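PDB 3IFR: carbohydrate kinase, FGGY from Rhodospirillum rubrum, which probably phosphorylates D-xylulose at the expense of ATP. Local coordinates for residues Ile272-Ala278 / Leu294-Asn298; Arg179-Glu184 / Leu286-Leu290. One frame throughout, in Å; residues are numbered along the deposited sequence.

Contact 1. Residues Ile272-Ala278 / Leu294-Asn298; sequences IVASATA and LYAPN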
# COMPACT_ATOMS: atom_id res chain seq x y z
N ILE A 272 1.93 -6.18 5.46
CA ILE A 272 1.23 -5.20 6.28
C ILE A 272 0.85 -5.99 7.52
O ILE A 272 0.42 -7.14 7.41
CB ILE A 272 -0.05 -4.67 5.57
CG1 ILE A 272 0.21 -4.43 4.08
CG2 ILE A 272 -0.57 -3.43 6.25
CD1 ILE A 272 -0.83 -3.49 3.35
N VAL A 273 1.03 -5.39 8.69
CA VAL A 273 0.86 -6.11 9.93
C VAL A 273 0.12 -5.21 10.88
O VAL A 273 0.39 -4.03 10.92
CB VAL A 273 2.23 -6.38 10.53
CG1 VAL A 273 2.12 -7.00 11.87
CG2 VAL A 273 3.02 -7.25 9.57
N ALA A 274 -0.83 -5.75 11.64
CA ALA A 274 -1.45 -4.95 12.70
C ALA A 274 -0.66 -5.20 13.99
O ALA A 274 -0.25 -6.32 14.26
CB ALA A 274 -2.92 -5.33 12.85
N SER A 275 -0.44 -4.16 14.78
CA SER A 275 0.39 -4.26 15.98
C SER A 275 -0.03 -3.23 16.98
O SER A 275 -0.46 -2.13 16.59
CB SER A 275 1.87 -4.03 15.62
OG SER A 275 2.60 -3.60 16.74
N ALA A 276 0.04 -3.57 18.27
CA ALA A 276 -0.19 -2.56 19.31
C ALA A 276 1.06 -1.73 19.54
O ALA A 276 1.03 -0.75 20.28
CB ALA A 276 -0.61 -3.19 20.57
N THR A 277 2.16 -2.11 18.89
CA THR A 277 3.47 -1.54 19.16
C THR A 277 3.78 -0.55 18.06
O THR A 277 3.81 -0.90 16.90
CB THR A 277 4.55 -2.64 19.07
OG1 THR A 277 4.37 -3.58 20.13
CG2 THR A 277 5.96 -2.07 19.15
N ALA A 278 4.02 0.70 18.42
CA ALA A 278 4.55 1.62 17.42
C ALA A 278 6.05 1.66 17.61
O ALA A 278 6.54 1.99 18.70
CB ALA A 278 3.94 3.01 17.56
N LEU A 294 -4.51 0.84 17.01
CA LEU A 294 -3.47 0.02 16.40
C LEU A 294 -2.59 0.80 15.44
O LEU A 294 -2.99 1.85 14.90
CB LEU A 294 -4.07 -1.24 15.77
CG LEU A 294 -4.92 -2.13 16.73
CD1 LEU A 294 -5.33 -3.41 16.07
CD2 LEU A 294 -4.22 -2.44 18.06
N TYR A 295 -1.36 0.29 15.28
CA TYR A 295 -0.41 0.72 14.26
C TYR A 295 -0.35 -0.33 13.15
O TYR A 295 -0.84 -1.46 13.31
CB TYR A 295 0.95 0.95 14.91
CG TYR A 295 0.93 2.06 15.93
CD1 TYR A 295 0.68 1.82 17.26
CD2 TYR A 295 1.17 3.38 15.56
CE1 TYR A 295 0.66 2.86 18.20
CE2 TYR A 295 1.16 4.42 16.49
CZ TYR A 295 0.90 4.14 17.80
OH TYR A 295 0.88 5.17 18.72
N ALA A 296 0.24 0.03 12.02
CA ALA A 296 0.33 -0.87 10.87
C ALA A 296 1.71 -0.81 10.20
O ALA A 296 1.86 -0.32 9.08
CB ALA A 296 -0.78 -0.58 9.84
N PRO A 297 2.74 -1.34 10.88
CA PRO A 297 4.05 -1.36 10.23
C PRO A 297 3.89 -2.10 8.92
O PRO A 297 3.18 -3.09 8.90
CB PRO A 297 4.91 -2.21 11.19
CG PRO A 297 4.23 -2.10 12.50
CD PRO A 297 2.75 -1.95 12.22
N ASN A 298 4.52 -1.65 7.86
CA ASN A 298 4.41 -2.30 6.56
C ASN A 298 5.71 -2.23 5.79
O ASN A 298 6.61 -1.45 6.10
CB ASN A 298 3.27 -1.71 5.69
CG ASN A 298 3.46 -0.23 5.42
OD1 ASN A 298 3.88 0.18 4.32
ND2 ASN A 298 3.18 0.57 6.44
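Tyr295 has more of its surface covered across the contact than any other residue. Ala278 lies over one face of its ring, with Ala278 CB 3.3 Å from Tyr295 CZ in a CH-pi contact, while the carbonyl oxygens of Ser275 and Ala276 sit at the ring edge. Thr277 N donates to Ser275 OG at 2.7 Å, an ST turn consistent with the bend after which Ala278 lies over the ring. Pro297 adds to the apolar surface on this side, its CD 4.1 Å from Ser275 CB; on the opposite side of the paired backbones Leu294 CD1 brushes Ala274 CB at 4.5 Å.

Between these side chains Ser275 and Tyr295 form an antiparallel hydrogen-bonded pair, with Tyr295 N to Ser275 O at 2.9 Å and Ser275 N to Tyr295 O at 3.1 Å. Val273 N donates to Pro297 O at 3.2 Å, and Ala296 CA makes a CA-H...O contact of 3.2 Å with Val273 O. At the polar end Ile272 and Asn298 form a non-hydrogen-bonded pair, CA atoms 4.3 Å apart. Asn298 ND2 reaches Ala296 O at 3.1 Å and also hydrogen-bonds Asp287 OD1; a phosphate ion, probably from the crystallisation liquor, lies close by. In the C-terminal, actin-like half of this FGGY kinase, antiparallel pairing at the sheet margin continues beyond the ends of strands 269-273 and 298-301 through the single Ser275-Tyr295 bridge.

Contact 2. Residues Arg179-Glu184 / Leu286-Leu290; sequences RNWALE and LDYHL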
# COMPACT_ATOMS: atom_id res chain seq x y z
N ARG A 179 -4.12 11.72 9.22
CA ARG A 179 -2.94 11.42 10.01
C ARG A 179 -1.91 10.68 9.15
O ARG A 179 -0.72 10.91 9.24
CB ARG A 179 -3.29 10.48 11.20
CG ARG A 179 -4.06 11.10 12.40
CD ARG A 179 -4.12 10.12 13.64
NE ARG A 179 -4.72 8.81 13.30
CZ ARG A 179 -4.95 7.80 14.16
NH1 ARG A 179 -5.49 6.68 13.73
NH2 ARG A 179 -4.66 7.92 15.44
N ASN A 180 -2.38 9.71 8.38
CA ASN A 180 -1.43 8.84 7.71
C ASN A 180 -0.73 9.54 6.53
O ASN A 180 0.43 9.28 6.23
CB ASN A 180 -2.14 7.56 7.26
CG ASN A 180 -2.06 6.44 8.31
OD1 ASN A 180 -1.02 6.24 8.97
ND2 ASN A 180 -3.15 5.69 8.44
N TRP A 181 -1.46 10.42 5.84
CA TRP A 181 -0.83 11.25 4.84
C TRP A 181 0.30 12.08 5.52
O TRP A 181 1.45 12.12 5.03
CB TRP A 181 -1.86 12.15 4.13
CG TRP A 181 -1.25 12.99 3.10
CD1 TRP A 181 -1.04 12.66 1.79
CD2 TRP A 181 -0.73 14.31 3.27
NE1 TRP A 181 -0.42 13.70 1.14
CE2 TRP A 181 -0.22 14.73 2.02
CE3 TRP A 181 -0.65 15.20 4.36
CZ2 TRP A 181 0.38 15.98 1.84
CZ3 TRP A 181 -0.08 16.44 4.17
CH2 TRP A 181 0.44 16.82 2.93
N ALA A 182 -0.01 12.69 6.67
CA ALA A 182 0.96 13.52 7.37
C ALA A 182 2.16 12.72 7.94
O ALA A 182 3.29 13.19 7.94
CB ALA A 182 0.25 14.33 8.47
N LEU A 183 1.90 11.51 8.40
CA LEU A 183 2.94 10.62 8.92
C LEU A 183 3.81 10.07 7.79
O LEU A 183 5.04 10.18 7.82
CB LEU A 183 2.26 9.46 9.63
CG LEU A 183 2.82 8.82 10.90
CD1 LEU A 183 2.73 7.23 10.83
CD2 LEU A 183 4.21 9.27 11.23
N GLU A 184 3.21 9.47 6.77
CA GLU A 184 4.05 9.03 5.68
C GLU A 184 4.78 10.24 5.14
O GLU A 184 5.95 10.16 4.81
CB GLU A 184 3.24 8.32 4.58
CG GLU A 184 2.67 6.99 5.08
CD GLU A 184 2.32 6.04 3.97
OE1 GLU A 184 2.85 6.16 2.86
OE2 GLU A 184 1.52 5.17 4.23
N LEU A 286 6.17 2.90 8.94
CA LEU A 286 5.05 2.90 9.83
C LEU A 286 3.83 3.70 9.33
O LEU A 286 3.96 4.69 8.60
CB LEU A 286 5.52 3.35 11.20
CG LEU A 286 4.65 3.20 12.44
CD1 LEU A 286 4.26 1.73 12.80
CD2 LEU A 286 5.37 3.88 13.59
N ASP A 287 2.64 3.24 9.74
CA ASP A 287 1.37 3.93 9.49
C ASP A 287 0.51 3.70 10.72
O ASP A 287 0.77 2.77 11.48
CB ASP A 287 0.63 3.34 8.30
CG ASP A 287 1.10 3.88 6.95
OD1 ASP A 287 2.06 3.34 6.34
OD2 ASP A 287 0.45 4.81 6.46
N TYR A 288 -0.53 4.51 10.90
CA TYR A 288 -1.56 4.17 11.86
C TYR A 288 -2.48 3.16 11.20
O TYR A 288 -2.74 3.26 10.01
CB TYR A 288 -2.37 5.39 12.24
CG TYR A 288 -1.57 6.40 13.03
CD1 TYR A 288 -1.45 6.30 14.40
CD2 TYR A 288 -0.95 7.48 12.39
CE1 TYR A 288 -0.72 7.23 15.12
CE2 TYR A 288 -0.23 8.41 13.10
CZ TYR A 288 -0.11 8.28 14.46
OH TYR A 288 0.61 9.20 15.16
N HIS A 289 -2.99 2.19 11.95
CA HIS A 289 -4.04 1.35 11.39
C HIS A 289 -5.32 2.17 11.29
O HIS A 289 -5.44 3.23 11.89
CB HIS A 289 -4.30 0.16 12.27
CG HIS A 289 -4.94 -0.98 11.55
ND1 HIS A 289 -4.55 -2.29 11.73
CD2 HIS A 289 -5.93 -1.01 10.64
CE1 HIS A 289 -5.28 -3.07 10.96
NE2 HIS A 289 -6.11 -2.31 10.28
N LEU A 290 -6.31 1.68 10.54
CA LEU A 290 -7.62 2.31 10.57
C LEU A 290 -8.26 1.94 11.90
O LEU A 290 -8.93 2.76 12.53
CB LEU A 290 -8.52 1.90 9.41
CG LEU A 290 -7.92 2.01 8.00
CD1 LEU A 290 -8.92 1.68 6.90
CD2 LEU A 290 -7.36 3.41 7.82
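Arg179 lays its guanidinium flat on the ring of Tyr288, with centres 4.2 Å apart and planes at 12°, a stacked cation-pi contact. The aliphatic part of the arginine shares the same face, Arg179 CD making a CH-pi contact with the ring. Leu183, one helical turn on, also packs on the tyrosine, its CG 3.8 Å from Tyr288 CE2, and its CD1 lies 3.6 Å from Leu286 O. Tyr288 therefore sits against the first turn of helix 179-185, with Ile188 as a further neighbour.

Asn180 fixes the backbone at the same place. Its OD1 accepts from Tyr288 N at 2.6 Å and its ND2 donates to Tyr288 O at 2.9 Å, so one side-chain amide satisfies both polar backbone groups of a single residue in a segment without regular secondary structure. This pairing joins a helix of the N-terminal family region to a loop of the C-terminal one.

Beyond the asparagine two acids converge: Glu184 OE2 is 2.5 Å from Asp287 OD2. Asp287 OD1 also accepts a hydrogen bond from Asn298, His246 packs against both acids, and a phosphate ion, probably from the crystallisation liquor, lies beside Glu184. So short an oxygen-oxygen distance implies that one carboxyl group is probably protonated, which would turn an expected repulsion into an attraction.

Overall arrangement
The centres of contacts 1 and 2 are 11 Å apart, and their segments alternate along the chain: 179-184, 272-278, 286-290, 294-298. Three of the four belong to strand 269-273 and the excursion that returns to strand 298-301. Residues 286-290 and 294-298 lie side by side, with probable hydrogen bonds from Ala296 N to Asp287 O (2.8 Å) and from His289 N to Leu294 O (3.0 Å), while the rings of Tyr288 and Tyr295 meet. Contact 1 thus holds the excursion to its own sheet, and contact 2 carries it across to helix 179-185, linking the N- and C-terminal family regions of the kinase.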